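Local coordinates for nuclease-like protein (Chaetomium thermophilum, PDB 6GRB) that is the junction-resolving enzyme GEN1, an XPG-family nuclease that probably cuts four-way (Holliday) DNA junctions and 5'-flaps with the help of metal ions, at residues P55-L60 / E312-T317; K104-L109 / A304-F309; G13-L18 / P166-L171. All coordinates share one frame; numbering follows the deposited sequence.

Contact 1. Residues P55-L60 / E312-T317; sequences PAIRTL and ETFDWT
Arg-58 lays the start of its side chain over the ring of Phe-314, and this is the tight part of the contact. Its CG stands 3.8 Å from the centroid of the Phe-314 ring and only 4° off the ring normal, a CH-pi contact with the methylene centred on the face. The backbone of helix 55-70 joins in: Phe-314 CE1 comes within 3.6 Å of Arg-58 N, and Phe-314 CZ lies 3.8 Å from Ile-57 O. A flat, uncharged ring suits this place because it can lie against a helix turn and take a methylene on its face. Ile-57 touches the ring more lightly, through CG2 at 4.2 Å from Phe-314 CE1, the two side chains crossing at about a right angle.

Toward the surface the packing thins. A bend at chi3 (50°) turns NE of Arg-58 aside from the chain's extended course. The guanidinium, its plane 77° from the phenyl ring, hydrogen-bonds to the carbonyls of Gly-51 and, weakly, Arg-50. Trp-316 is a looser neighbour, its CZ2 4.4 Å from Arg-58 CG. No hydrogen bond joins the two segments. An arginine thus serves both sides, apolar along its methylenes and polar at its end.

The chain leaves helix 303-313 here, with positive phi at Asp-315. The contact packs this exit against the first turns of helix 55-70, whose Phe-61 meets both Phe-314 and Trp-316 edge-to-face, while helix 42-46 packs against Ala-56, Thr-59 and Leu-60.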
# COMPACT_ATOMS: atom_id res chain seq x y z
N PRO A 55 17.57 6.16 12.01
CA PRO A 55 16.73 4.97 12.15
C PRO A 55 15.40 5.07 11.43
O PRO A 55 14.92 4.05 10.93
CB PRO A 55 16.56 4.85 13.67
CG PRO A 55 16.61 6.26 14.15
CD PRO A 55 17.65 6.92 13.27
N ALA A 56 14.80 6.26 11.34
CA ALA A 56 13.55 6.46 10.62
C ALA A 56 13.65 5.99 9.17
O ALA A 56 12.67 5.48 8.61
CB ALA A 56 13.14 7.92 10.67
N ILE A 57 14.84 6.06 8.57
CA ILE A 57 14.97 5.74 7.16
C ILE A 57 15.76 4.47 6.92
O ILE A 57 15.63 3.86 5.83
CB ILE A 57 15.54 6.97 6.41
CG1 ILE A 57 15.60 6.86 4.90
CG2 ILE A 57 16.93 7.34 6.90
CD1 ILE A 57 15.87 8.20 4.29
N ARG A 58 16.47 3.97 7.95
CA ARG A 58 16.87 2.57 8.03
C ARG A 58 15.64 1.67 7.93
O ARG A 58 15.64 0.71 7.15
CB ARG A 58 17.64 2.29 9.31
CG ARG A 58 18.85 1.38 9.12
CD ARG A 58 19.77 1.41 10.33
NE ARG A 58 19.05 1.21 11.59
CZ ARG A 58 19.23 1.92 12.70
NH1 ARG A 58 20.12 2.91 12.75
NH2 ARG A 58 18.53 1.64 13.78
N THR A 59 14.57 1.98 8.67
CA THR A 59 13.42 1.08 8.62
C THR A 59 12.68 1.20 7.29
O THR A 59 12.09 0.22 6.82
CB THR A 59 12.46 1.30 9.80
OG1 THR A 59 11.70 2.49 9.61
CG2 THR A 59 13.23 1.43 11.07
N LEU A 60 12.72 2.38 6.67
CA LEU A 60 12.21 2.53 5.31
C LEU A 60 13.01 1.66 4.34
O LEU A 60 12.45 0.97 3.49
CB LEU A 60 12.28 4.01 4.92
CG LEU A 60 11.41 4.52 3.79
CD1 LEU A 60 9.98 4.63 4.27
CD2 LEU A 60 11.91 5.85 3.27
N GLU A 312 27.02 6.29 3.94
CA GLU A 312 26.90 7.67 4.39
C GLU A 312 25.77 7.85 5.40
O GLU A 312 25.90 8.62 6.36
CB GLU A 312 26.69 8.62 3.20
N THR A 313 24.66 7.14 5.20
CA THR A 313 23.49 7.38 6.03
C THR A 313 23.40 6.46 7.24
O THR A 313 22.98 6.90 8.32
CB THR A 313 22.22 7.26 5.18
OG1 THR A 313 22.48 7.81 3.88
CG2 THR A 313 21.06 8.02 5.84
N PHE A 314 23.78 5.19 7.12
CA PHE A 314 23.64 4.28 8.24
C PHE A 314 24.95 4.05 8.96
O PHE A 314 24.97 3.39 10.00
CB PHE A 314 23.06 2.94 7.76
CG PHE A 314 21.76 3.08 7.00
CD1 PHE A 314 20.90 4.15 7.24
CD2 PHE A 314 21.40 2.14 6.03
CE1 PHE A 314 19.71 4.28 6.53
CE2 PHE A 314 20.21 2.27 5.33
CZ PHE A 314 19.37 3.34 5.58
N ASP A 315 26.02 4.54 8.36
CA ASP A 315 27.34 4.36 8.88
C ASP A 315 27.79 2.94 8.69
O ASP A 315 28.61 2.45 9.41
CB ASP A 315 27.43 4.78 10.32
CG ASP A 315 28.32 5.96 10.50
OD1 ASP A 315 27.88 6.94 11.09
OD2 ASP A 315 29.46 5.93 10.04
N TRP A 316 27.21 2.25 7.73
CA TRP A 316 27.65 0.90 7.37
C TRP A 316 28.99 1.01 6.65
O TRP A 316 29.11 0.85 5.43
CB TRP A 316 26.61 0.17 6.53
CG TRP A 316 25.30 -0.11 7.25
CD1 TRP A 316 24.99 0.20 8.55
CD2 TRP A 316 24.15 -0.74 6.70
NE1 TRP A 316 23.70 -0.20 8.84
CE2 TRP A 316 23.17 -0.79 7.72
CE3 TRP A 316 23.84 -1.27 5.44
CZ2 TRP A 316 21.90 -1.33 7.51
CZ3 TRP A 316 22.58 -1.82 5.24
CH2 TRP A 316 21.63 -1.85 6.28
N THR A 317 30.02 1.32 7.44
CA THR A 317 31.33 1.65 6.91
C THR A 317 32.23 0.43 6.78
O THR A 317 32.09 -0.54 7.54
CB THR A 317 32.01 2.69 7.79
OG1 THR A 317 32.08 2.20 9.13
CG2 THR A 317 31.22 4.01 7.77

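Contact 2. Residues K104-L109 / A304-F309; sequences KRLIRL and AGLREF
Phe-309 reaches across to helix 104-109 with CG anti to its backbone N (chi1 -176°), and its ring is met by three side chains. Leu-106 comes over one face: its CD1 lies 3.9 Å from the centroid of the Phe-309 ring and 23° off the normal, a CH-pi contact displaced toward CE1. Leu-109 touches the root of the ring, CD1 being 3.6 Å from Phe-309 CB. Arg-105, extended from CG to NE, runs past Phe-309 in the opposite direction, and Phe-309 CD2 lies over one face of its guanidinium, toward the rim, 3.3 Å from Arg-105 NH1. The two planes are 54° apart, so this is not a parallel stack.

Leu-106 CD1 also meets Leu-306 CD2 at 3.7 Å, the side chains crossing at about a right angle. Leu-109 sets both methyls against Gly-305, CD1 3.7 Å from Gly-305 O and CD2 3.7 Å from Gly-305 CA. Glycine suits this spot because a CB would clash with Leu-109 CD2. The two short helix segments run roughly antiparallel, and their axes approach to 10.0 Å.

No hydrogen bond crosses between the segments, and the branched leucines and the ring rely on shape and apolar burial, with Phe-61 of helix 55-70 touching Leu-106 and Leu-306. Chemically, the interface is a hydrophobic seam with one cationic group at its exposed border, where the guanidinium can lie on carbon and still face water.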
# COMPACT_ATOMS: atom_id res chain seq x y z
N LYS A 104 13.29 10.02 -1.65
CA LYS A 104 13.20 9.91 -3.11
C LYS A 104 14.48 9.33 -3.69
O LYS A 104 14.45 8.59 -4.68
CB LYS A 104 12.90 11.28 -3.73
CG LYS A 104 11.51 11.77 -3.46
CD LYS A 104 11.27 13.06 -4.20
CE LYS A 104 9.78 13.36 -4.27
NZ LYS A 104 9.52 14.54 -5.14
N ARG A 105 15.62 9.68 -3.09
CA ARG A 105 16.89 9.08 -3.50
C ARG A 105 16.89 7.58 -3.23
O ARG A 105 17.26 6.78 -4.11
CB ARG A 105 18.02 9.79 -2.75
CG ARG A 105 19.38 9.24 -3.05
CD ARG A 105 20.47 10.19 -2.57
NE ARG A 105 21.80 9.59 -2.73
CZ ARG A 105 22.68 9.40 -1.75
NH1 ARG A 105 22.39 9.77 -0.50
NH2 ARG A 105 23.86 8.82 -2.00
N LEU A 106 16.45 7.17 -2.04
CA LEU A 106 16.43 5.74 -1.73
C LEU A 106 15.42 4.99 -2.61
O LEU A 106 15.66 3.84 -2.98
CB LEU A 106 16.12 5.53 -0.24
CG LEU A 106 16.27 4.09 0.30
CD1 LEU A 106 17.76 3.63 0.37
CD2 LEU A 106 15.57 3.94 1.64
N ILE A 107 14.30 5.64 -2.94
CA ILE A 107 13.34 5.07 -3.87
C ILE A 107 14.00 4.78 -5.22
O ILE A 107 13.83 3.69 -5.78
CB ILE A 107 12.12 6.00 -4.03
CG1 ILE A 107 11.31 6.01 -2.73
CG2 ILE A 107 11.28 5.55 -5.23
CD1 ILE A 107 10.18 7.03 -2.71
N ARG A 108 14.74 5.74 -5.75
CA ARG A 108 15.41 5.53 -7.04
C ARG A 108 16.43 4.41 -6.95
O ARG A 108 16.43 3.49 -7.77
CB ARG A 108 16.09 6.83 -7.50
N LEU A 109 17.29 4.44 -5.92
CA LEU A 109 18.33 3.43 -5.73
C LEU A 109 17.77 2.02 -5.76
O LEU A 109 18.44 1.10 -6.23
CB LEU A 109 19.08 3.69 -4.43
CG LEU A 109 20.04 4.88 -4.48
CD1 LEU A 109 20.71 5.11 -3.15
CD2 LEU A 109 21.08 4.63 -5.58
N ALA A 304 25.93 -0.40 -6.28
CA ALA A 304 26.97 0.52 -5.83
C ALA A 304 26.37 1.80 -5.27
O ALA A 304 26.98 2.43 -4.39
CB ALA A 304 27.93 0.84 -6.99
N GLY A 305 25.19 2.19 -5.75
CA GLY A 305 24.54 3.37 -5.20
C GLY A 305 24.03 3.14 -3.80
O GLY A 305 24.21 3.99 -2.92
N LEU A 306 23.39 1.99 -3.57
CA LEU A 306 22.99 1.59 -2.22
C LEU A 306 24.19 1.39 -1.31
O LEU A 306 24.10 1.67 -0.11
CB LEU A 306 22.16 0.31 -2.26
CG LEU A 306 20.68 0.49 -2.57
CD1 LEU A 306 19.99 -0.90 -2.67
CD2 LEU A 306 20.03 1.36 -1.52
N ARG A 307 25.33 0.91 -1.84
CA ARG A 307 26.51 0.80 -0.99
C ARG A 307 27.00 2.17 -0.54
O ARG A 307 27.30 2.36 0.64
CB ARG A 307 27.62 0.04 -1.67
CG ARG A 307 28.88 -0.02 -0.81
CD ARG A 307 28.67 -0.90 0.43
NE ARG A 307 29.75 -0.71 1.41
CZ ARG A 307 29.59 -0.19 2.62
NH1 ARG A 307 30.63 -0.05 3.42
NH2 ARG A 307 28.39 0.17 3.05
N GLU A 308 27.05 3.15 -1.45
CA GLU A 308 27.42 4.51 -1.03
C GLU A 308 26.38 5.12 -0.09
O GLU A 308 26.74 5.74 0.92
CB GLU A 308 27.66 5.41 -2.24
N PHE A 309 25.08 4.93 -0.40
CA PHE A 309 24.02 5.46 0.47
C PHE A 309 24.13 4.92 1.91
O PHE A 309 24.05 5.70 2.87
CB PHE A 309 22.65 5.14 -0.11
CG PHE A 309 21.49 5.73 0.67
CD1 PHE A 309 20.95 5.06 1.76
CD2 PHE A 309 20.93 6.94 0.28
CE1 PHE A 309 19.90 5.59 2.46
CE2 PHE A 309 19.85 7.48 0.98
CZ PHE A 309 19.33 6.80 2.08

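Contact 3. Residues G13-L18 / P166-L171; sequences GERISL and PTHVTL
Ile-16 and Val-169 meet in the apolar centre, CG2 of Ile-16 lying 4.0 Å from CG2 of Val-169 as the two side chains cross. Leu-171 adds its CB at 4.2 Å from Ile-16 CG2, and Leu-21 of helix 18-29 packs on all three. Beta-branched Ile-16 and Val-169 suit the place, since their branching favours the extended backbone; the same face turns polar at Glu-14.

Between the strands the backbones pair antiparallel. Ile-16 with Val-169 and Glu-14 with Leu-171 are hydrogen-bonded pairs, and Arg-15 with Thr-170 and Ser-17 with His-168 are non-hydrogen-bonded ones. The Ile-16 N to Val-169 O bond measures 2.9 Å. Strand 14-17 is an edge strand of the mixed sheet in the nuclease core of this XPG-family protein, and strand 168-173 joins it to strand 151-157.

On the other face, polar groups take over. Arg-15 is bent at chi2 (-77°), which turns CD toward His-168 and Val-169. Its NE donates to Thr-170 OG1 at 2.9 Å, with the hydroxyl 17° out of the guanidinium plane. NH2, less surely placed, forms a salt bridge with Asp-155, and NH1 hydrogen-bonds to Ser-157 OG. An alanine in place of Arg-15 would probably leave Asp-155 without its cationic mate and Thr-170 OG1 without this donor.

Further along, the ring of His-168 lies over Ser-17, with Ser-17 CA 3.6 Å above its plane and over its centre. Its ND1 shares a hydrogen bond with Thr-167 OG1, and NE2 hydrogen-bonds to Asp-375. Ser-17, at the N-cap of helix 18-29, turns OG to Lys-20 N.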
# COMPACT_ATOMS: atom_id res chain seq x y z
N GLY A 13 -12.21 -4.78 8.29
CA GLY A 13 -11.49 -5.19 7.10
C GLY A 13 -10.88 -6.58 7.25
O GLY A 13 -10.85 -7.17 8.33
N GLU A 14 -10.39 -7.11 6.13
CA GLU A 14 -9.79 -8.44 6.11
C GLU A 14 -8.28 -8.37 6.28
O GLU A 14 -7.59 -7.70 5.50
CB GLU A 14 -10.10 -9.17 4.81
CG GLU A 14 -9.49 -10.54 4.86
CD GLU A 14 -9.71 -11.35 3.60
OE1 GLU A 14 -9.81 -10.74 2.50
OE2 GLU A 14 -9.77 -12.61 3.74
N ARG A 15 -7.77 -9.08 7.29
CA ARG A 15 -6.33 -9.15 7.51
C ARG A 15 -5.86 -10.19 6.50
O ARG A 15 -6.48 -11.25 6.37
CB ARG A 15 -6.03 -9.62 8.93
CG ARG A 15 -5.54 -8.51 9.85
CD ARG A 15 -4.08 -8.17 9.58
NE ARG A 15 -3.88 -6.73 9.42
CZ ARG A 15 -2.87 -6.05 9.96
NH1 ARG A 15 -1.97 -6.68 10.70
NH2 ARG A 15 -2.76 -4.75 9.76
N ILE A 16 -4.79 -9.90 5.78
CA ILE A 16 -4.33 -10.83 4.75
C ILE A 16 -2.84 -10.64 4.53
O ILE A 16 -2.33 -9.52 4.54
CB ILE A 16 -5.13 -10.65 3.45
CG1 ILE A 16 -4.75 -11.74 2.45
CG2 ILE A 16 -4.91 -9.26 2.86
CD1 ILE A 16 -5.47 -11.57 1.14
N SER A 17 -2.13 -11.76 4.35
CA SER A 17 -0.71 -11.75 4.06
C SER A 17 -0.42 -10.99 2.75
O SER A 17 -0.90 -11.38 1.68
CB SER A 17 -0.23 -13.19 3.97
OG SER A 17 0.95 -13.33 3.20
N LEU A 18 0.39 -9.93 2.84
CA LEU A 18 0.79 -9.19 1.64
C LEU A 18 1.42 -10.11 0.59
O LEU A 18 1.21 -9.94 -0.62
CB LEU A 18 1.77 -8.08 2.02
CG LEU A 18 2.12 -7.03 0.98
CD1 LEU A 18 0.86 -6.56 0.25
CD2 LEU A 18 2.82 -5.85 1.65
N PRO A 166 6.75 -7.31 9.61
CA PRO A 166 5.49 -6.85 9.02
C PRO A 166 5.06 -7.72 7.84
O PRO A 166 5.61 -7.60 6.75
CB PRO A 166 5.81 -5.41 8.58
CG PRO A 166 7.29 -5.42 8.34
CD PRO A 166 7.88 -6.42 9.28
N THR A 167 4.09 -8.61 8.03
CA THR A 167 3.70 -9.50 6.96
C THR A 167 2.30 -9.24 6.42
O THR A 167 1.97 -9.76 5.35
CB THR A 167 3.76 -10.97 7.41
OG1 THR A 167 2.85 -11.17 8.50
CG2 THR A 167 5.15 -11.33 7.83
N HIS A 168 1.48 -8.45 7.13
CA HIS A 168 0.05 -8.40 6.86
C HIS A 168 -0.43 -6.97 6.68
O HIS A 168 0.16 -6.03 7.20
CB HIS A 168 -0.77 -9.09 7.96
CG HIS A 168 -0.77 -10.58 7.84
ND1 HIS A 168 0.37 -11.34 8.00
CD2 HIS A 168 -1.76 -11.45 7.53
CE1 HIS A 168 0.08 -12.61 7.81
NE2 HIS A 168 -1.21 -12.71 7.54
N VAL A 169 -1.50 -6.84 5.90
CA VAL A 169 -2.24 -5.59 5.72
C VAL A 169 -3.70 -5.88 5.98
O VAL A 169 -4.15 -7.03 5.98
CB VAL A 169 -2.08 -4.99 4.30
CG1 VAL A 169 -0.62 -4.65 3.99
CG2 VAL A 169 -2.66 -5.95 3.26
N THR A 170 -4.46 -4.80 6.16
CA THR A 170 -5.91 -4.86 6.34
C THR A 170 -6.59 -4.39 5.05
O THR A 170 -6.42 -3.23 4.64
CB THR A 170 -6.32 -4.00 7.55
OG1 THR A 170 -5.73 -4.54 8.74
CG2 THR A 170 -7.82 -4.00 7.70
N LEU A 171 -7.32 -5.30 4.40
CA LEU A 171 -7.91 -5.05 3.08
C LEU A 171 -9.34 -4.59 3.24
O LEU A 171 -10.12 -5.22 3.96
CB LEU A 171 -7.88 -6.30 2.18
CG LEU A 171 -8.46 -6.17 0.74
CD1 LEU A 171 -7.80 -7.20 -0.16
CD2 LEU A 171 -9.97 -6.32 0.61

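How the contacts relate
Contacts 1 and 2 are neighbours, their centres 11 Å apart, and both draw on helix 303-313; contact 2 is nested inside the chain loop that contact 1 closes. They touch directly: Phe-314 CZ is 3.9 Å from Phe-309 CE1, and Arg-307 NH2 probably hydrogen-bonds to Trp-316 O at 2.6 Å. Contact 3 stands apart, its centre 27 Å from that of contact 1 and 28 Å from that of contact 2. It is nearest the metal site: the side chain of Thr-170 is about 10 Å from that of Asp-141, which binds magnesium. The nearest atoms of contacts 3, 1 and 2 are about 8, 11 and 19 Å from the bound DNA.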